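Local coordinates for NalP translocator (Neisseria meningitidis, PDB 1UYN), which forms the outer-membrane beta-barrel pore of an autotransporter, through which its protease passenger domain is translocated to the bacterial cell surface, at residues Thr12-His21 with Trp95-Ser106. Residues are numbered along the deposited sequence; the frame is centred on the assembly and turned at random.
Sequences TVYADSTAAH and WSENSANAKTDS
Asp-16 places its CB over one face of the Trp-95 indole, near its margin, 3.4 Å from Trp-95 NE1, with the carboxylate plane steeply turned against the ring. The indole N-H meanwhile donates within the ring plane to Glu-97 OE2 (2.8 Å, 158°), reaching it from above the carboxylate plane, a bond between two residues of the same strand that fixes the end of the glutamate beside the helix. There Asp-16 OD2 and Glu-97 OE2 come together, with carboxylate planes 75° apart. Val-13 turns CG2 anti to its backbone N, which brings this methyl to Ala-100 CB at 3.8 Å and to the pyrrole edge of Trp-95. Further along, Ser-17 CB rests on Ala-102 CB, and the His-21 and Thr-104 side chains cross at about a right angle, His-21 ND1 near Thr-104 CG2, with Ser-106 CB near His-21 CE1. Thr-104 OG1 is hydrogen-bonded to Asn-134 OD1.

Helix 12-34 lies within the pore of the autotransporter translocator domain, a twelve-stranded barrel, its segment 12-21 inclined 37° to strand 100-106, against the inner wall near the turn joining strands 82-97 and 100-117. Strand 121-139 continues that wall, with Tyr-132 meeting the His-21 ring, while Met-65 of strand 62-79 touches Ala-20 and Trp-95.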
loop_
_atom_site.group_PDB
_atom_site.type_symbol
_atom_site.label_atom_id
_atom_site.label_comp_id
_atom_site.label_asym_id
_atom_site.label_seq_id
_atom_site.Cartn_x
_atom_site.Cartn_y
_atom_site.Cartn_z
ATOM N N THR A 12 -8.872 -13.520 16.528
ATOM C CA THR A 12 -7.976 -12.420 16.189
ATOM C C THR A 12 -7.559 -12.514 14.734
ATOM O O THR A 12 -6.996 -11.538 14.197
ATOM C CB THR A 12 -6.686 -12.480 16.997
ATOM O OG1 THR A 12 -6.088 -13.769 16.811
ATOM C CG2 THR A 12 -6.920 -12.318 18.491
ATOM N N VAL A 13 -7.790 -13.680 14.116
ATOM C CA VAL A 13 -7.388 -13.906 12.733
ATOM C C VAL A 13 -8.140 -13.026 11.744
ATOM O O VAL A 13 -7.548 -12.554 10.763
ATOM C CB VAL A 13 -7.452 -15.400 12.309
ATOM C CG1 VAL A 13 -8.922 -15.920 12.153
ATOM C CG2 VAL A 13 -6.660 -15.600 11.040
ATOM N N TYR A 14 -9.398 -12.737 12.007
ATOM C CA TYR A 14 -10.072 -11.778 11.167
ATOM C C TYR A 14 -9.534 -10.349 11.321
ATOM O O TYR A 14 -9.337 -9.679 10.331
ATOM C CB TYR A 14 -11.555 -11.832 11.385
ATOM C CG TYR A 14 -12.095 -13.157 11.019
ATOM C CD1 TYR A 14 -12.461 -13.418 9.741
ATOM C CD2 TYR A 14 -12.229 -14.167 11.967
ATOM C CE1 TYR A 14 -12.938 -14.672 9.387
ATOM C CE2 TYR A 14 -12.722 -15.416 11.626
ATOM C CZ TYR A 14 -13.060 -15.653 10.337
ATOM O OH TYR A 14 -13.540 -16.854 9.949
ATOM N N ALA A 15 -9.309 -9.878 12.548
ATOM C CA ALA A 15 -8.742 -8.531 12.760
ATOM C C ALA A 15 -7.394 -8.377 12.076
ATOM O O ALA A 15 -7.136 -7.384 11.442
ATOM C CB ALA A 15 -8.571 -8.230 14.250
ATOM N N ASP A 16 -6.554 -9.387 12.232
ATOM C CA ASP A 16 -5.190 -9.388 11.764
ATOM C C ASP A 16 -5.059 -9.422 10.263
ATOM O O ASP A 16 -4.178 -8.768 9.703
ATOM C CB ASP A 16 -4.484 -10.626 12.334
ATOM C CG ASP A 16 -4.222 -10.514 13.823
ATOM O OD1 ASP A 16 -4.398 -9.412 14.363
ATOM O OD2 ASP A 16 -3.853 -11.466 14.551
ATOM N N SER A 17 -5.877 -10.232 9.607
ATOM C CA SER A 17 -5.872 -10.298 8.138
ATOM C C SER A 17 -6.363 -8.991 7.558
ATOM O O SER A 17 -5.715 -8.407 6.684
ATOM C CB SER A 17 -6.704 -11.444 7.620
ATOM O OG SER A 17 -7.960 -11.506 8.268
ATOM N N THR A 18 -7.466 -8.466 8.081
ATOM C CA THR A 18 -7.900 -7.130 7.657
ATOM C C THR A 18 -6.807 -6.091 7.837
ATOM O O THR A 18 -6.520 -5.332 6.926
ATOM C CB THR A 18 -9.118 -6.673 8.414
ATOM O OG1 THR A 18 -10.161 -7.640 8.271
ATOM C CG2 THR A 18 -9.662 -5.415 7.777
ATOM N N ALA A 19 -6.208 -6.058 9.013
ATOM C CA ALA A 19 -5.057 -5.173 9.280
ATOM C C ALA A 19 -3.923 -5.351 8.248
ATOM O O ALA A 19 -3.338 -4.361 7.786
ATOM C CB ALA A 19 -4.511 -5.449 10.670
ATOM N N ALA A 20 -3.602 -6.612 7.921
ATOM C CA ALA A 20 -2.562 -6.919 6.935
ATOM C C ALA A 20 -2.893 -6.374 5.556
ATOM O O ALA A 20 -2.011 -5.932 4.850
ATOM C CB ALA A 20 -2.323 -8.418 6.850
ATOM N N HIS A 21 -4.174 -6.392 5.195
ATOM C CA HIS A 21 -4.630 -5.855 3.915
ATOM C C HIS A 21 -4.517 -4.317 3.854
ATOM O O HIS A 21 -3.944 -3.768 2.902
ATOM C CB HIS A 21 -6.071 -6.264 3.617
ATOM C CG HIS A 21 -6.631 -5.593 2.409
ATOM N ND1 HIS A 21 -6.173 -5.851 1.141
ATOM C CD2 HIS A 21 -7.554 -4.619 2.279
ATOM C CE1 HIS A 21 -6.825 -5.099 0.276
ATOM N NE2 HIS A 21 -7.671 -4.341 0.940
ATOM N N TRP A 95 -2.111 -14.242 5.173
ATOM C CA TRP A 95 -1.769 -13.954 6.543
ATOM C C TRP A 95 -1.849 -15.282 7.383
ATOM O O TRP A 95 -2.828 -16.008 7.360
ATOM C CB TRP A 95 -2.691 -12.867 7.086
ATOM C CG TRP A 95 -2.622 -12.805 8.581
ATOM C CD1 TRP A 95 -3.422 -13.470 9.452
ATOM C CD2 TRP A 95 -1.639 -12.123 9.374
ATOM N NE1 TRP A 95 -3.025 -13.214 10.737
ATOM C CE2 TRP A 95 -1.938 -12.383 10.722
ATOM C CE3 TRP A 95 -0.541 -11.302 9.077
ATOM C CZ2 TRP A 95 -1.179 -11.877 11.779
ATOM C CZ3 TRP A 95 0.219 -10.785 10.136
ATOM C CH2 TRP A 95 -0.102 -11.085 11.468
ATOM N N SER A 96 -0.792 -15.555 8.133
ATOM C CA SER A 96 -0.664 -16.779 8.923
ATOM C C SER A 96 -0.522 -16.461 10.386
ATOM O O SER A 96 -0.007 -15.429 10.731
ATOM C CB SER A 96 0.584 -17.553 8.502
ATOM O OG SER A 96 0.205 -18.562 7.625
ATOM N N GLU A 97 -0.918 -17.403 11.225
ATOM C CA GLU A 97 -0.912 -17.270 12.679
ATOM C C GLU A 97 -0.831 -18.677 13.249
ATOM O O GLU A 97 -0.978 -19.653 12.501
ATOM C CB GLU A 97 -2.240 -16.723 13.137
ATOM C CG GLU A 97 -2.319 -15.234 13.230
ATOM C CD GLU A 97 -3.718 -14.770 13.610
ATOM O OE1 GLU A 97 -4.458 -15.544 14.236
ATOM O OE2 GLU A 97 -4.080 -13.622 13.281
ATOM N N ASN A 98 -0.652 -18.806 14.560
ATOM C CA ASN A 98 -0.903 -20.085 15.176
ATOM C C ASN A 98 -2.383 -20.367 14.869
ATOM O O ASN A 98 -3.256 -19.478 15.017
ATOM C CB ASN A 98 -0.622 -20.082 16.696
ATOM C CG ASN A 98 -0.991 -21.437 17.377
ATOM O OD1 ASN A 98 -0.400 -22.499 17.057
ATOM N ND2 ASN A 98 -1.977 -21.405 18.307
ATOM N N SER A 99 -2.655 -21.574 14.374
ATOM C CA SER A 99 -4.016 -22.089 14.365
ATOM C C SER A 99 -4.881 -21.725 13.165
ATOM O O SER A 99 -6.031 -22.186 13.086
ATOM C CB SER A 99 -4.761 -21.643 15.650
ATOM O OG SER A 99 -4.575 -22.589 16.683
ATOM N N ALA A 100 -4.367 -20.904 12.250
ATOM C CA ALA A 100 -5.236 -20.207 11.299
ATOM C C ALA A 100 -4.473 -19.449 10.239
ATOM O O ALA A 100 -3.452 -18.822 10.515
ATOM C CB ALA A 100 -6.137 -19.203 12.039
ATOM N N ASN A 101 -5.007 -19.450 9.030
ATOM C CA ASN A 101 -4.506 -18.561 8.028
ATOM C C ASN A 101 -5.608 -18.030 7.124
ATOM O O ASN A 101 -6.739 -18.439 7.246
ATOM C CB ASN A 101 -3.389 -19.237 7.271
ATOM C CG ASN A 101 -3.841 -20.429 6.561
ATOM O OD1 ASN A 101 -3.199 -21.467 6.639
ATOM N ND2 ASN A 101 -4.954 -20.311 5.847
ATOM N N ALA A 102 -5.252 -17.100 6.246
ATOM C CA ALA A 102 -6.198 -16.223 5.596
ATOM C C ALA A 102 -5.690 -15.840 4.243
ATOM O O ALA A 102 -4.550 -15.494 4.117
ATOM C CB ALA A 102 -6.358 -14.997 6.408
ATOM N N LYS A 103 -6.520 -15.865 3.228
ATOM C CA LYS A 103 -6.127 -15.262 1.971
ATOM C C LYS A 103 -7.108 -14.147 1.590
ATOM O O LYS A 103 -8.330 -14.335 1.598
ATOM C CB LYS A 103 -5.963 -16.324 0.868
ATOM C CG LYS A 103 -7.224 -16.633 0.041
ATOM C CD LYS A 103 -7.022 -17.758 -1.043
ATOM C CE LYS A 103 -8.132 -17.758 -2.191
ATOM N NZ LYS A 103 -9.538 -18.040 -1.766
ATOM N N THR A 104 -6.529 -12.986 1.264
ATOM C CA THR A 104 -7.208 -11.790 0.827
ATOM C C THR A 104 -7.064 -11.597 -0.678
ATOM O O THR A 104 -5.941 -11.495 -1.215
ATOM C CB THR A 104 -6.575 -10.545 1.505
ATOM O OG1 THR A 104 -6.546 -10.678 2.943
ATOM C CG2 THR A 104 -7.428 -9.301 1.269
ATOM N N ASP A 105 -8.198 -11.455 -1.347
ATOM C CA ASP A 105 -8.233 -10.973 -2.705
ATOM C C ASP A 105 -8.706 -9.575 -2.744
ATOM O O ASP A 105 -9.626 -9.205 -2.028
ATOM C CB ASP A 105 -9.198 -11.804 -3.509
ATOM C CG ASP A 105 -8.693 -13.131 -3.719
ATOM O OD1 ASP A 105 -7.461 -13.365 -3.596
ATOM O OD2 ASP A 105 -9.446 -14.021 -4.014
ATOM N N SER A 106 -8.125 -8.769 -3.610
ATOM C CA SER A 106 -8.552 -7.378 -3.612
ATOM C C SER A 106 -8.544 -6.731 -4.956
ATOM O O SER A 106 -7.773 -7.076 -5.866
ATOM C CB SER A 106 -7.731 -6.580 -2.622
ATOM O OG SER A 106 -6.340 -6.700 -2.916
#